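PDB 4OPC: digeranylgeranylglycerophospholipid reductase from Sulfolobus acidocaldarius, which reduces the double bonds of the geranylgeranyl chains of archaeal lipid precursors with the help of one bound FAD, giving saturated archaeal membrane lipids. Local coordinates for residues A280-I285 / F325-L330; T175-D179 / P271-P275; Y187-T193 / N225-L231; S20-Q24 / L60-Y64. All coordinates share one frame; numbering follows the deposited sequence.

Contact 1 (A280-I285 / F325-L330)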
loop_
_atom_site.group_PDB
_atom_site.type_symbol
_atom_site.label_atom_id
_atom_site.label_comp_id
_atom_site.label_asym_id
_atom_site.label_seq_id
_atom_site.Cartn_x
_atom_site.Cartn_y
_atom_site.Cartn_z
ATOM N N ALA A 280 -6.427 0.478 -15.257
ATOM C CA ALA A 280 -7.342 -0.223 -16.165
ATOM C C ALA A 280 -6.812 -0.212 -17.588
ATOM O O ALA A 280 -6.286 0.803 -18.053
ATOM C CB ALA A 280 -8.726 0.427 -16.135
ATOM N N TRP A 281 -6.984 -1.324 -18.294
ATOM C CA TRP A 281 -6.741 -1.361 -19.723
ATOM C C TRP A 281 -7.709 -2.384 -20.322
ATOM O O TRP A 281 -8.611 -2.866 -19.632
ATOM C CB TRP A 281 -5.278 -1.707 -19.988
ATOM C CG TRP A 281 -4.829 -1.362 -21.360
ATOM C CD1 TRP A 281 -4.490 -2.233 -22.356
ATOM C CD2 TRP A 281 -4.688 -0.051 -21.901
ATOM N NE1 TRP A 281 -4.137 -1.541 -23.487
ATOM C CE2 TRP A 281 -4.254 -0.198 -23.239
ATOM C CE3 TRP A 281 -4.889 1.234 -21.393
ATOM C CZ2 TRP A 281 -4.012 0.891 -24.066
ATOM C CZ3 TRP A 281 -4.647 2.324 -22.225
ATOM C CH2 TRP A 281 -4.215 2.140 -23.545
ATOM N N ASN A 282 -7.545 -2.703 -21.602
ATOM C CA ASN A 282 -8.467 -3.625 -22.264
ATOM C C ASN A 282 -8.428 -5.004 -21.618
ATOM O O ASN A 282 -7.417 -5.701 -21.707
ATOM C CB ASN A 282 -8.130 -3.790 -23.748
ATOM C CG ASN A 282 -8.108 -2.484 -24.516
ATOM O OD1 ASN A 282 -8.843 -1.538 -24.225
ATOM N ND2 ASN A 282 -7.263 -2.439 -25.537
ATOM N N GLY A 283 -9.529 -5.396 -20.979
ATOM C CA GLY A 283 -9.634 -6.709 -20.363
ATOM C C GLY A 283 -8.915 -6.897 -19.037
ATOM O O GLY A 283 -8.791 -8.040 -18.577
ATOM N N ILE A 284 -8.433 -5.814 -18.417
ATOM C CA ILE A 284 -7.628 -5.973 -17.201
ATOM C C ILE A 284 -7.734 -4.779 -16.264
ATOM O O ILE A 284 -7.771 -3.619 -16.704
ATOM C CB ILE A 284 -6.150 -6.243 -17.548
ATOM C CG1 ILE A 284 -5.322 -6.463 -16.283
ATOM C CG2 ILE A 284 -5.575 -5.126 -18.439
ATOM C CD1 ILE A 284 -3.923 -7.025 -16.553
ATOM N N ILE A 285 -7.796 -5.078 -14.972
ATOM C CA ILE A 285 -7.678 -4.075 -13.912
ATOM C C ILE A 285 -6.570 -4.530 -12.975
ATOM O O ILE A 285 -6.430 -5.734 -12.716
ATOM C CB ILE A 285 -9.005 -3.906 -13.152
ATOM C CG1 ILE A 285 -10.001 -3.119 -14.009
ATOM C CG2 ILE A 285 -8.787 -3.243 -11.770
ATOM C CD1 ILE A 285 -11.406 -3.081 -13.414
ATOM N N PHE A 325 -15.507 -4.029 -22.189
ATOM C CA PHE A 325 -14.383 -4.400 -21.336
ATOM C C PHE A 325 -13.082 -3.757 -21.820
ATOM O O PHE A 325 -11.984 -4.130 -21.398
ATOM C CB PHE A 325 -14.266 -5.924 -21.250
ATOM C CG PHE A 325 -15.512 -6.587 -20.742
ATOM C CD1 PHE A 325 -15.811 -6.592 -19.387
ATOM C CD2 PHE A 325 -16.404 -7.181 -21.624
ATOM C CE1 PHE A 325 -16.979 -7.197 -18.922
ATOM C CE2 PHE A 325 -17.562 -7.788 -21.165
ATOM C CZ PHE A 325 -17.849 -7.791 -19.813
ATOM N N SER A 326 -13.213 -2.764 -22.691
ATOM C CA SER A 326 -12.070 -1.963 -23.096
ATOM C C SER A 326 -11.581 -1.113 -21.941
ATOM O O SER A 326 -12.227 -1.017 -20.885
ATOM C CB SER A 326 -12.451 -1.037 -24.252
ATOM O OG SER A 326 -13.334 0.003 -23.822
ATOM N N ALA A 327 -10.437 -0.471 -22.146
ATOM C CA ALA A 327 -9.948 0.495 -21.169
ATOM C C ALA A 327 -11.031 1.511 -20.799
ATOM O O ALA A 327 -11.232 1.811 -19.618
ATOM C CB ALA A 327 -8.720 1.198 -21.692
ATOM N N SER A 328 -11.736 2.031 -21.800
ATOM C CA SER A 328 -12.792 3.002 -21.540
ATOM C C SER A 328 -13.928 2.373 -20.743
ATOM O O SER A 328 -14.499 3.010 -19.845
ATOM C CB SER A 328 -13.330 3.580 -22.847
ATOM O OG SER A 328 -12.293 4.193 -23.584
ATOM N N GLY A 329 -14.249 1.126 -21.065
ATOM C CA GLY A 329 -15.299 0.414 -20.362
ATOM C C GLY A 329 -14.991 0.139 -18.901
ATOM O O GLY A 329 -15.907 0.001 -18.089
ATOM N N LEU A 330 -13.704 0.063 -18.575
ATOM C CA LEU A 330 -13.259 -0.229 -17.220
ATOM C C LEU A 330 -12.708 1.018 -16.521
ATOM O O LEU A 330 -12.240 0.942 -15.387
ATOM C CB LEU A 330 -12.188 -1.325 -17.267
ATOM C CG LEU A 330 -12.707 -2.704 -17.697
ATOM C CD1 LEU A 330 -11.558 -3.641 -17.991
ATOM C CD2 LEU A 330 -13.610 -3.312 -16.638
#
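The side-chain oxygen of Asn-282, OD1, takes the backbone N-H of Ala-327 at 2.8 Å, in the carbonyl plane and on a lone pair, with an N-H...O angle of 160°. With CG beside the backbone N (chi1 -56°), the amide of Asn-282 swings over to residues 326-327, while its ND2 is held by the carbonyl of Gly-131. A second hydrogen bond joins the segments: Gly-283 N donates to Phe-325 O, also at 2.8 Å. Ala-327 is thereby fixed at the start of a short helix, and its CB packs 3.8 Å from Trp-281 CE3, approaching the ring obliquely. Leu-330, one turn on, makes contact through both branches: CD1 lies 3.5 Å from Trp-281 O, and CD2 meets Ile-285 CD1 at 3.9 Å. Its CB packs on that of Ala-280. Ser-326 OG accepts from Gly-329 N at 3.1 Å, the N-cap bond, and is also hydrogen-bonded to Asp-324 OD1. Helix 302-322 lies against Ile-285 and Leu-330. The arrangement joins a type II beta turn, Trp-281 to Ile-284, at the edge of the mixed, Rossmann-type sheet, where outermost strand 280-281 runs antiparallel to 284-286, to the N-cap of helix 327-330.

Contact 2 (T175-D179 / P271-P275)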
loop_
_atom_site.group_PDB
_atom_site.type_symbol
_atom_site.label_atom_id
_atom_site.label_comp_id
_atom_site.label_asym_id
_atom_site.label_seq_id
_atom_site.Cartn_x
_atom_site.Cartn_y
_atom_site.Cartn_z
ATOM N N THR A 175 1.619 -1.848 -18.125
ATOM C CA THR A 175 2.887 -2.496 -17.779
ATOM C C THR A 175 3.860 -1.564 -17.044
ATOM O O THR A 175 5.005 -1.944 -16.809
ATOM C CB THR A 175 3.614 -3.048 -19.031
ATOM O OG1 THR A 175 4.088 -1.963 -19.846
ATOM C CG2 THR A 175 2.677 -3.928 -19.847
ATOM N N GLU A 176 3.402 -0.370 -16.671
ATOM C CA GLU A 176 4.262 0.636 -16.021
ATOM C C GLU A 176 5.058 0.052 -14.847
ATOM O O GLU A 176 4.504 -0.645 -13.992
ATOM C CB GLU A 176 3.407 1.814 -15.542
ATOM C CG GLU A 176 4.202 2.946 -14.898
ATOM C CD GLU A 176 3.345 3.937 -14.113
ATOM O OE1 GLU A 176 2.091 3.863 -14.139
ATOM O OE2 GLU A 176 3.943 4.804 -13.453
ATOM N N ASP A 177 6.355 0.356 -14.822
ATOM C CA ASP A 177 7.267 -0.121 -13.782
ATOM C C ASP A 177 7.462 1.023 -12.786
ATOM O O ASP A 177 6.892 2.105 -12.941
ATOM C CB ASP A 177 8.607 -0.483 -14.444
ATOM C CG ASP A 177 9.445 -1.498 -13.652
ATOM O OD1 ASP A 177 9.339 -1.626 -12.414
ATOM O OD2 ASP A 177 10.267 -2.176 -14.302
ATOM N N LEU A 178 8.269 0.811 -11.760
ATOM C CA LEU A 178 8.562 1.922 -10.858
ATOM C C LEU A 178 10.043 2.073 -10.604
ATOM O O LEU A 178 10.813 1.119 -10.727
ATOM C CB LEU A 178 7.812 1.820 -9.527
ATOM C CG LEU A 178 8.360 0.888 -8.445
ATOM C CD1 LEU A 178 7.518 1.034 -7.201
ATOM C CD2 LEU A 178 8.357 -0.535 -8.952
ATOM N N ASP A 179 10.427 3.288 -10.257
ATOM C CA ASP A 179 11.800 3.603 -9.945
ATOM C C ASP A 179 12.180 2.905 -8.641
ATOM O O ASP A 179 11.352 2.770 -7.733
ATOM C CB ASP A 179 11.955 5.114 -9.804
ATOM C CG ASP A 179 13.400 5.543 -9.738
ATOM O OD1 ASP A 179 14.034 5.401 -8.672
ATOM O OD2 ASP A 179 13.913 6.039 -10.764
ATOM N N PRO A 271 5.820 -0.699 -2.348
ATOM C CA PRO A 271 5.865 0.540 -3.141
ATOM C C PRO A 271 5.482 1.760 -2.309
ATOM O O PRO A 271 4.706 1.647 -1.364
ATOM C CB PRO A 271 4.840 0.293 -4.251
ATOM C CG PRO A 271 3.882 -0.722 -3.662
ATOM C CD PRO A 271 4.687 -1.571 -2.706
ATOM N N THR A 272 6.058 2.918 -2.627
ATOM C CA THR A 272 5.781 4.135 -1.864
ATOM C C THR A 272 5.574 5.318 -2.795
ATOM O O THR A 272 6.266 6.318 -2.698
ATOM C CB THR A 272 6.941 4.478 -0.908
ATOM O OG1 THR A 272 8.137 4.705 -1.670
ATOM C CG2 THR A 272 7.200 3.356 0.103
ATOM N N ARG A 273 4.608 5.225 -3.690
ATOM C CA ARG A 273 4.394 6.265 -4.695
ATOM C C ARG A 273 2.922 6.382 -5.070
ATOM O O ARG A 273 2.081 5.598 -4.599
ATOM C CB ARG A 273 5.211 5.967 -5.958
ATOM C CG ARG A 273 5.021 4.561 -6.503
ATOM C CD ARG A 273 5.363 4.526 -8.003
ATOM N NE ARG A 273 4.242 5.010 -8.810
ATOM C CZ ARG A 273 4.230 5.032 -10.138
ATOM N NH1 ARG A 273 3.134 5.415 -10.795
ATOM N NH2 ARG A 273 5.309 4.662 -10.821
ATOM N N ARG A 274 2.617 7.369 -5.912
ATOM C CA ARG A 274 1.311 7.495 -6.551
ATOM C C ARG A 274 0.934 6.171 -7.235
ATOM O O ARG A 274 1.806 5.364 -7.564
ATOM C CB ARG A 274 1.371 8.628 -7.575
ATOM C CG ARG A 274 2.341 8.344 -8.702
ATOM C CD ARG A 274 3.008 9.621 -9.231
ATOM N NE ARG A 274 3.954 9.281 -10.291
ATOM C CZ ARG A 274 5.189 8.829 -10.087
ATOM N NH1 ARG A 274 5.653 8.660 -8.856
ATOM N NH2 ARG A 274 5.964 8.543 -11.126
ATOM N N PRO A 275 -0.365 5.930 -7.455
ATOM C CA PRO A 275 -0.719 4.643 -8.075
ATOM C C PRO A 275 -0.275 4.549 -9.535
ATOM O O PRO A 275 0.202 5.524 -10.123
ATOM C CB PRO A 275 -2.250 4.602 -7.976
ATOM C CG PRO A 275 -2.677 6.024 -7.767
ATOM C CD PRO A 275 -1.541 6.746 -7.109
HETATM O O HOH W 1 8.187 5.117 -10.215
#
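Arg-273 reaches Glu-176 end-on, and both terminal nitrogens converge on one carboxylate oxygen: NH1 lies 2.8 Å and NH2 3.0 Å from Glu-176 OE2. The oxygen sits at the edge of the guanidinium, in its plane, but both donors meet it from the same face of the carboxylate, whose plane is turned 56° from that of the guanidinium. Glu-176 gets there with an extended chain, CG opposite the backbone N (chi1 -178°), and its OE1 accepts a hydrogen bond from the backbone N of Tyr-277. Arg-273 starts with CG between its own N and carbonyl carbon and then bends at chi3 (-81°). This turns the guanidinium toward the backbone carbonyls that follow it, NE donating to Arg-274 O at 2.8 Å and NH1 to Pro-275 O at 3.0 Å. The Arg-274 guanidinium lies over one face, its CZ 3.9 Å above the plane. Leu-178 crosses the aliphatic part of Arg-273, with CB 4.0 Å from Arg-273 CD, and its CD1 touches Pro-271 CB. A water accepts from both Arg-273 NH2 and Asp-179 N. Segment 271-275 leaves strand 261-271, with the Pro-271 side chain about 6 Å from the bound flavin. Five hydrogen bonds fix the Arg-273 guanidinium; two of them, and a third through water, tie it to 175-179. Glu-176 for Arg-273 and Asp-349 for Arg-274 probably balance the charge.

Contact 3 (Y187-T193 / N225-L231)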
loop_
_atom_site.group_PDB
_atom_site.type_symbol
_atom_site.label_atom_id
_atom_site.label_comp_id
_atom_site.label_asym_id
_atom_site.label_seq_id
_atom_site.Cartn_x
_atom_site.Cartn_y
_atom_site.Cartn_z
ATOM N N TYR A 187 11.305 -5.190 6.754
ATOM C CA TYR A 187 11.555 -6.464 7.402
ATOM C C TYR A 187 10.985 -6.402 8.797
ATOM O O TYR A 187 11.086 -5.351 9.453
ATOM C CB TYR A 187 13.067 -6.700 7.494
ATOM C CG TYR A 187 13.429 -7.921 8.302
ATOM C CD1 TYR A 187 13.386 -9.187 7.736
ATOM C CD2 TYR A 187 13.799 -7.812 9.639
ATOM C CE1 TYR A 187 13.697 -10.298 8.474
ATOM C CE2 TYR A 187 14.108 -8.929 10.382
ATOM C CZ TYR A 187 14.061 -10.168 9.796
ATOM O OH TYR A 187 14.363 -11.317 10.503
ATOM N N ARG A 188 10.396 -7.493 9.268
ATOM C CA ARG A 188 9.863 -7.514 10.622
ATOM C C ARG A 188 9.954 -8.887 11.265
ATOM O O ARG A 188 10.015 -9.920 10.581
ATOM C CB ARG A 188 8.399 -7.047 10.640
ATOM C CG ARG A 188 7.388 -7.983 9.942
ATOM C CD ARG A 188 6.863 -9.082 10.896
ATOM N NE ARG A 188 5.824 -9.927 10.315
ATOM C CZ ARG A 188 6.059 -10.950 9.501
ATOM N NH1 ARG A 188 7.300 -11.244 9.146
ATOM N NH2 ARG A 188 5.050 -11.687 9.038
ATOM N N GLU A 189 9.916 -8.889 12.595
ATOM C CA GLU A 189 9.750 -10.103 13.378
ATOM C C GLU A 189 8.602 -9.934 14.359
ATOM O O GLU A 189 8.261 -8.815 14.735
ATOM C CB GLU A 189 11.048 -10.461 14.123
ATOM C CG GLU A 189 12.239 -10.541 13.197
ATOM C CD GLU A 189 13.527 -10.940 13.870
ATOM O OE1 GLU A 189 13.642 -10.793 15.112
ATOM O OE2 GLU A 189 14.435 -11.395 13.144
ATOM N N VAL A 190 7.975 -11.036 14.745
ATOM C CA VAL A 190 7.042 -11.003 15.858
ATOM C C VAL A 190 7.680 -11.756 17.017
ATOM O O VAL A 190 8.078 -12.913 16.865
ATOM C CB VAL A 190 5.667 -11.593 15.497
ATOM C CG1 VAL A 190 4.807 -11.730 16.748
ATOM C CG2 VAL A 190 4.981 -10.714 14.473
ATOM N N LEU A 191 7.794 -11.084 18.162
ATOM C CA LEU A 191 8.467 -11.634 19.331
ATOM C C LEU A 191 7.635 -11.459 20.592
ATOM O O LEU A 191 6.849 -10.520 20.705
ATOM C CB LEU A 191 9.811 -10.923 19.529
ATOM C CG LEU A 191 10.839 -11.103 18.411
ATOM C CD1 LEU A 191 11.472 -9.775 18.073
ATOM C CD2 LEU A 191 11.903 -12.104 18.826
ATOM N N LEU A 192 7.824 -12.370 21.546
ATOM C CA LEU A 192 7.287 -12.190 22.890
ATOM C C LEU A 192 8.171 -11.217 23.664
ATOM O O LEU A 192 9.361 -11.084 23.370
ATOM C CB LEU A 192 7.228 -13.530 23.626
ATOM C CG LEU A 192 6.419 -14.617 22.918
ATOM C CD1 LEU A 192 6.317 -15.885 23.762
ATOM C CD2 LEU A 192 5.037 -14.097 22.562
ATOM N N THR A 193 7.591 -10.521 24.639
ATOM C CA THR A 193 8.342 -9.567 25.457
ATOM C C THR A 193 8.464 -10.046 26.905
ATOM O O THR A 193 7.629 -10.813 27.389
ATOM C CB THR A 193 7.697 -8.170 25.454
ATOM O OG1 THR A 193 6.420 -8.229 26.104
ATOM C CG2 THR A 193 7.515 -7.673 24.026
ATOM N N ASN A 225 2.135 -8.683 25.697
ATOM C CA ASN A 225 3.460 -9.293 25.760
ATOM C C ASN A 225 3.921 -9.850 24.417
ATOM O O ASN A 225 4.694 -10.801 24.361
ATOM C CB ASN A 225 3.501 -10.402 26.822
ATOM C CG ASN A 225 3.468 -9.858 28.241
ATOM O OD1 ASN A 225 4.508 -9.534 28.821
ATOM N ND2 ASN A 225 2.273 -9.755 28.806
ATOM N N LYS A 226 3.448 -9.249 23.329
ATOM C CA LYS A 226 3.800 -9.717 21.997
ATOM C C LYS A 226 3.833 -8.523 21.062
ATOM O O LYS A 226 2.957 -7.666 21.116
ATOM C CB LYS A 226 2.796 -10.762 21.502
ATOM C CG LYS A 226 3.101 -11.300 20.104
ATOM C CD LYS A 226 2.333 -12.581 19.770
ATOM C CE LYS A 226 0.834 -12.415 19.941
ATOM N NZ LYS A 226 0.111 -13.710 19.717
ATOM N N VAL A 227 4.854 -8.456 20.215
ATOM C CA VAL A 227 5.050 -7.276 19.384
ATOM C C VAL A 227 5.561 -7.621 17.990
ATOM O O VAL A 227 6.361 -8.537 17.817
ATOM C CB VAL A 227 5.999 -6.249 20.082
ATOM C CG1 VAL A 227 7.404 -6.822 20.273
ATOM C CG2 VAL A 227 6.058 -4.931 19.309
ATOM N N ASN A 228 5.050 -6.888 17.006
ATOM C CA ASN A 228 5.553 -6.897 15.636
ATOM C C ASN A 228 6.518 -5.705 15.524
ATOM O O ASN A 228 6.103 -4.545 15.608
ATOM C CB ASN A 228 4.353 -6.804 14.664
ATOM C CG ASN A 228 4.747 -6.827 13.194
ATOM O OD1 ASN A 228 5.650 -6.111 12.758
ATOM N ND2 ASN A 228 4.033 -7.636 12.411
ATOM N N VAL A 229 7.807 -6.003 15.399
ATOM C CA VAL A 229 8.839 -4.963 15.378
ATOM C C VAL A 229 9.604 -5.049 14.064
ATOM O O VAL A 229 9.952 -6.138 13.603
ATOM C CB VAL A 229 9.787 -5.056 16.616
ATOM C CG1 VAL A 229 10.292 -6.476 16.820
ATOM C CG2 VAL A 229 10.943 -4.082 16.482
ATOM N N GLY A 230 9.844 -3.915 13.426
ATOM C CA GLY A 230 10.505 -3.944 12.137
ATOM C C GLY A 230 10.975 -2.584 11.672
ATOM O O GLY A 230 10.924 -1.590 12.408
ATOM N N LEU A 231 11.441 -2.547 10.430
ATOM C CA LEU A 231 11.856 -1.294 9.819
ATOM C C LEU A 231 11.700 -1.346 8.315
ATOM O O LEU A 231 11.636 -2.420 7.714
ATOM C CB LEU A 231 13.312 -0.932 10.175
ATOM C CG LEU A 231 14.400 -1.635 9.363
ATOM C CD1 LEU A 231 15.717 -0.860 9.463
ATOM C CD2 LEU A 231 14.597 -3.079 9.820
#
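Strands 187-193 and 226-231, both in the geranylgeranyl reductase catalytic family region, are antiparallel neighbours in the eight-stranded mixed sheet. Backbone hydrogen bonds pair Tyr-187 with Leu-231, Glu-189 with Val-229 and Leu-191 with Val-227, each in both directions; Glu-189 N to Val-229 O measures 2.9 Å. At the end Thr-193 N donates to Asn-225 O from above the carbonyl plane. Between these pairs CA-H...O contacts add to the cohesion, such as Val-190 CA to Val-227 O at 3.2 Å. The chains come closest at Arg-188 and Gly-230, CA to CA 3.9 Å; Gly-230, without a side chain, lets its CA come 3.1 Å from Tyr-187 O.

Apolar contacts lie on both faces. Leu-191 CD1 touches Val-229 CG1 at 3.7 Å, with Tyr-246 against both residues, and Val-190 CG1 meets Lys-226 CG on the other face.

Asn-228 has partners beyond the pair: it gives ND2 to Cys-48 O and receives Trp-218 NE1 on OD1. Within 187-193, Tyr-187 OH donates to Glu-189 OE2 at 2.6 Å. The bound flavin touches Tyr-187. Arg-188, bent at chi2 (87°), lays its chain across Asn-228. Its CD comes to 3.5 Å from Asn-228 ND2, which lies in the guanidinium plane, at the edge.

Contact 4 (S20-Q24 / L60-Y64)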
loop_
_atom_site.group_PDB
_atom_site.type_symbol
_atom_site.label_atom_id
_atom_site.label_comp_id
_atom_site.label_asym_id
_atom_site.label_seq_id
_atom_site.Cartn_x
_atom_site.Cartn_y
_atom_site.Cartn_z
ATOM N N SER A 20 -10.359 -8.950 -1.457
ATOM C CA SER A 20 -11.365 -7.881 -1.421
ATOM C C SER A 20 -12.173 -7.852 -2.706
ATOM O O SER A 20 -13.392 -7.743 -2.692
ATOM C CB SER A 20 -10.714 -6.514 -1.195
ATOM O OG SER A 20 -10.288 -6.384 0.142
ATOM N N ALA A 21 -11.483 -7.950 -3.836
ATOM C CA ALA A 21 -12.175 -7.986 -5.122
ATOM C C ALA A 21 -13.136 -9.179 -5.182
ATOM O O ALA A 21 -14.294 -9.033 -5.599
ATOM C CB ALA A 21 -11.168 -8.041 -6.271
ATOM N N ALA A 22 -12.660 -10.349 -4.762
ATOM C CA ALA A 22 -13.483 -11.559 -4.779
ATOM C C ALA A 22 -14.714 -11.375 -3.894
ATOM O O ALA A 22 -15.842 -11.689 -4.299
ATOM C CB ALA A 22 -12.672 -12.757 -4.310
ATOM N N TYR A 23 -14.505 -10.862 -2.682
ATOM C CA TYR A 23 -15.605 -10.696 -1.750
ATOM C C TYR A 23 -16.639 -9.706 -2.292
ATOM O O TYR A 23 -17.842 -9.974 -2.277
ATOM C CB TYR A 23 -15.089 -10.249 -0.381
ATOM C CG TYR A 23 -16.158 -10.239 0.672
ATOM C CD1 TYR A 23 -16.522 -11.410 1.332
ATOM C CD2 TYR A 23 -16.821 -9.071 1.000
ATOM C CE1 TYR A 23 -17.513 -11.409 2.296
ATOM C CE2 TYR A 23 -17.815 -9.058 1.969
ATOM C CZ TYR A 23 -18.152 -10.229 2.610
ATOM O OH TYR A 23 -19.134 -10.229 3.575
ATOM N N GLN A 24 -16.162 -8.581 -2.808
ATOM C CA GLN A 24 -17.047 -7.540 -3.318
ATOM C C GLN A 24 -17.807 -7.948 -4.585
ATOM O O GLN A 24 -18.861 -7.389 -4.871
ATOM C CB GLN A 24 -16.261 -6.233 -3.549
ATOM C CG GLN A 24 -15.598 -5.666 -2.300
ATOM C CD GLN A 24 -16.544 -4.923 -1.386
ATOM O OE1 GLN A 24 -17.766 -5.054 -1.482
ATOM N NE2 GLN A 24 -15.982 -4.135 -0.479
ATOM N N LEU A 60 -16.092 0.199 3.611
ATOM C CA LEU A 60 -16.132 -0.695 2.459
ATOM C C LEU A 60 -17.046 -1.886 2.634
ATOM O O LEU A 60 -17.301 -2.626 1.680
ATOM C CB LEU A 60 -14.730 -1.203 2.149
ATOM C CG LEU A 60 -13.699 -0.126 1.840
ATOM C CD1 LEU A 60 -12.321 -0.733 1.761
ATOM C CD2 LEU A 60 -14.045 0.613 0.548
ATOM N N GLY A 61 -17.514 -2.088 3.859
ATOM C CA GLY A 61 -18.367 -3.221 4.150
ATOM C C GLY A 61 -17.597 -4.524 4.073
ATOM O O GLY A 61 -18.142 -5.557 3.694
ATOM N N MET A 62 -16.317 -4.471 4.420
ATOM C CA MET A 62 -15.528 -5.686 4.526
ATOM C C MET A 62 -15.762 -6.300 5.896
ATOM O O MET A 62 -15.944 -5.575 6.883
ATOM C CB MET A 62 -14.043 -5.401 4.311
ATOM C CG MET A 62 -13.675 -5.136 2.857
ATOM S SD MET A 62 -13.712 -6.602 1.809
ATOM C CE MET A 62 -12.308 -7.519 2.456
ATOM N N PRO A 63 -15.773 -7.642 5.953
ATOM C CA PRO A 63 -15.991 -8.380 7.194
ATOM C C PRO A 63 -15.111 -7.864 8.319
ATOM O O PRO A 63 -13.914 -7.647 8.150
ATOM C CB PRO A 63 -15.592 -9.808 6.814
ATOM C CG PRO A 63 -15.917 -9.905 5.383
ATOM C CD PRO A 63 -15.594 -8.550 4.808
ATOM N N TYR A 64 -15.721 -7.682 9.476
ATOM C CA TYR A 64 -15.015 -7.229 10.654
ATOM C C TYR A 64 -14.152 -8.361 11.210
ATOM O O TYR A 64 -14.630 -9.482 11.363
ATOM C CB TYR A 64 -16.053 -6.820 11.690
ATOM C CG TYR A 64 -15.678 -5.646 12.547
ATOM C CD1 TYR A 64 -15.389 -4.409 11.987
ATOM C CD2 TYR A 64 -15.651 -5.765 13.925
ATOM C CE1 TYR A 64 -15.065 -3.332 12.782
ATOM C CE2 TYR A 64 -15.330 -4.706 14.719
ATOM C CZ TYR A 64 -15.039 -3.491 14.151
ATOM O OH TYR A 64 -14.716 -2.443 14.973
#
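Pro-63 lies over one face of the Tyr-23 ring in a CH-pi contact, with CD 3.9 Å from the ring centroid and 22° off the normal. CG of the proline is nearest to Tyr-23 CZ, at 3.6 Å, so the two rings overlap at the hydroxyl end of the tyrosine. The aromatic ring is carried out from the helix by a first torsion that sets CG opposite the backbone N (chi1 -172°), which brings it up to the loop that follows helix 54-60.

Met-62 slides past the same ring in the opposite direction. Its SD lies 5.0 Å from the Tyr-23 centroid, an oblique Met-aromatic contact. Successive bends at chi2 and chi3 curl the thioether back toward the helix, and CE comes up to Ser-20, whose hydroxyl is hydrogen-bonded to Phe-16 O, one turn back in its own helix.

The direct hydrogen bond of the contact comes from Gln-24, whose chain bends at chi2 to bring NE2 to Leu-60 O at 2.9 Å. The N-H points nearly straight at the oxygen, 166°, although it arrives tilted from the carbonyl plane. It thus takes up a carbonyl at the C-terminal end of helix 54-60, just before Gly-61 turns the chain away with positive phi.

Helix 16-25, which follows strand 9-12 and a glycine-rich turn consistent with the GxGxxG motif of FAD-binding Rossmann folds, is in this way joined to the end of helix 54-60. Helix 99-112 packs against Tyr-23, Met-62 and Pro-63, and helix 302-322 against Ser-20, Gln-24 and Leu-60.

Along the chain contact 4 closes first, and contact 3 lies within the stretch that contact 2 spans; contact 1 comes last. Contacts 1 and 4 belong to the FAD-binding part, their centres about 22 Å apart, and both pack against helix 302-322. Contact 3 sits in the eight-stranded sheet, about 41 Å from contact 1 between centres and on the opposite side of the chain's centre. Contact 2 lies between them, its centre about 19 Å from contact 1 and 28 Å from contact 3; its 271-275 segment leaves strand 261-271, which pairs with strand 183-193, and leads toward strand 280-281. The Rossmann-type side and the sheet near the flavin are thus connected through contact 2.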